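Local coordinates for putative lipoprotein (Pseudomonas protegens, PDB 4KT3) that probably acts as the immunity protein that binds a type VI secretion glycoside hydrolase effector and protects the producing cell from its attack on peptidoglycan, at residues 61-67 against 81-87. Residues are numbered along the deposited sequence; the frame is centred on the assembly and turned at random.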
# COMPACT_ATOMS: atom_id res chain seq x y z
N GLY B 61 -2.12 16.88 -1.42
CA GLY B 61 -1.54 17.43 -0.21
C GLY B 61 -0.44 16.57 0.39
O GLY B 61 0.26 17.02 1.31
N TYR B 62 -0.32 15.34 -0.11
CA TYR B 62 0.62 14.34 0.43
C TYR B 62 1.43 13.70 -0.70
O TYR B 62 1.03 13.71 -1.87
CB TYR B 62 -0.14 13.22 1.17
CG TYR B 62 -0.99 13.74 2.31
CD1 TYR B 62 -2.25 14.27 2.07
CD2 TYR B 62 -0.52 13.70 3.61
CE1 TYR B 62 -3.00 14.80 3.11
CE2 TYR B 62 -1.27 14.21 4.65
CZ TYR B 62 -2.51 14.75 4.40
OH TYR B 62 -3.26 15.27 5.44
N TYR B 63 2.57 13.11 -0.33
CA TYR B 63 3.23 12.12 -1.16
C TYR B 63 3.04 10.76 -0.50
O TYR B 63 3.17 10.64 0.72
CB TYR B 63 4.71 12.43 -1.29
CG TYR B 63 5.00 13.60 -2.19
CD1 TYR B 63 4.73 13.52 -3.55
CD2 TYR B 63 5.56 14.76 -1.70
CE1 TYR B 63 5.00 14.58 -4.39
CE2 TYR B 63 5.84 15.82 -2.52
CZ TYR B 63 5.55 15.73 -3.86
OH TYR B 63 5.84 16.79 -4.69
N ASP B 64 2.73 9.74 -1.30
CA ASP B 64 2.51 8.39 -0.77
C ASP B 64 3.74 7.50 -0.96
O ASP B 64 4.48 7.64 -1.96
CB ASP B 64 1.32 7.72 -1.45
CG ASP B 64 -0.02 8.35 -1.10
OD1 ASP B 64 -0.08 9.35 -0.36
OD2 ASP B 64 -1.03 7.83 -1.62
N PHE B 65 3.94 6.57 -0.03
CA PHE B 65 5.09 5.67 -0.05
C PHE B 65 4.66 4.29 0.41
O PHE B 65 3.87 4.16 1.34
CB PHE B 65 6.19 6.16 0.89
CG PHE B 65 6.71 7.51 0.55
CD1 PHE B 65 7.78 7.65 -0.33
CD2 PHE B 65 6.13 8.65 1.09
CE1 PHE B 65 8.25 8.90 -0.66
CE2 PHE B 65 6.61 9.90 0.76
CZ PHE B 65 7.67 10.02 -0.11
N SER B 66 5.19 3.26 -0.24
CA SER B 66 4.98 1.91 0.24
C SER B 66 6.26 1.38 0.87
O SER B 66 7.36 1.73 0.44
CB SER B 66 4.53 0.99 -0.89
OG SER B 66 5.57 0.77 -1.81
N LEU B 67 6.10 0.54 1.89
CA LEU B 67 7.21 -0.13 2.54
C LEU B 67 7.02 -1.62 2.31
O LEU B 67 5.97 -2.19 2.63
CB LEU B 67 7.19 0.17 4.03
CG LEU B 67 8.22 -0.59 4.88
CD1 LEU B 67 9.64 -0.22 4.48
CD2 LEU B 67 7.96 -0.29 6.35
N GLY B 81 3.53 -1.43 4.91
CA GLY B 81 2.86 -0.16 5.13
C GLY B 81 2.62 0.64 3.86
O GLY B 81 3.37 0.53 2.88
N LEU B 82 1.58 1.46 3.90
CA LEU B 82 1.29 2.45 2.88
C LEU B 82 1.13 3.76 3.64
O LEU B 82 0.27 3.87 4.50
CB LEU B 82 0.00 2.12 2.12
CG LEU B 82 -0.47 3.17 1.09
CD1 LEU B 82 0.59 3.45 0.03
CD2 LEU B 82 -1.78 2.73 0.41
N PHE B 83 1.97 4.73 3.32
CA PHE B 83 2.07 5.97 4.09
C PHE B 83 1.79 7.18 3.23
O PHE B 83 2.11 7.20 2.04
CB PHE B 83 3.47 6.11 4.69
CG PHE B 83 3.87 4.94 5.55
CD1 PHE B 83 4.56 3.86 5.01
CD2 PHE B 83 3.56 4.92 6.90
CE1 PHE B 83 4.92 2.78 5.81
CE2 PHE B 83 3.92 3.84 7.71
CZ PHE B 83 4.60 2.78 7.16
N SER B 84 1.23 8.21 3.86
CA SER B 84 1.06 9.52 3.24
C SER B 84 1.78 10.55 4.10
O SER B 84 1.56 10.60 5.32
CB SER B 84 -0.43 9.88 3.11
OG SER B 84 -1.12 8.99 2.23
N VAL B 85 2.64 11.34 3.47
CA VAL B 85 3.39 12.40 4.15
C VAL B 85 2.97 13.76 3.61
O VAL B 85 3.02 13.99 2.40
CB VAL B 85 4.90 12.23 3.92
CG1 VAL B 85 5.67 13.34 4.62
CG2 VAL B 85 5.38 10.85 4.38
N SER B 86 2.54 14.67 4.48
CA SER B 86 2.10 15.98 4.03
C SER B 86 3.25 16.84 3.55
O SER B 86 4.24 16.97 4.25
CB SER B 86 1.35 16.74 5.12
OG SER B 86 1.33 18.14 4.82
N LEU B 87 3.10 17.42 2.37
CA LEU B 87 4.09 18.33 1.83
C LEU B 87 4.24 19.58 2.68
O LEU B 87 5.31 20.18 2.71
CB LEU B 87 3.69 18.79 0.42
CG LEU B 87 3.94 17.88 -0.75
CD1 LEU B 87 3.05 16.66 -0.66
CD2 LEU B 87 3.67 18.64 -2.04
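Y63 and V85 exchange two backbone hydrogen bonds, Y63 N to V85 O and V85 N to Y63 O, both 2.9 Å. F65 and F83 repeat the arrangement, with F65 N to F83 O and F83 N to F65 O at 2.8 Å. Both are antiparallel hydrogen-bonded pairs of the hairpin formed by strands 62-69 and 78-86, inside an antiparallel sheet. At the far end L67 N donates to G81 O at 2.9 Å, whereas the return bond, G81 N to L67 O, is weak at 3.4 Å; past the other end, L87 N still donates to G61 O. The carbonyls of F83 and V85 each take a second, CA-H...O contact, from D64 and Y62.

Between the Y63-V85 and F65-F83 pairs, D64 and S84 form a non-hydrogen-bonded pair, bridged instead by their side chains: S84 OG donates to D64 OD1 at 2.8 Å, meeting it from above the carboxylate plane (58° out of it). With CG anti to the carbonyl carbon (chi1 -69°), D64 brings OD1 to S84, while OD2 is hydrogen-bonded to H59 ND1. On the face that carries Y63, V85 and F65, the side chain of L87, just past the strand end, crosses that of Y63 at about a right angle, CG 3.3 Å from CE2. S66 and S84 turn their backbone bonds outward to D47 and W93. The buried D64 carboxylate thus has a partner on each oxygen, which would probably stabilise its charge within the sheet.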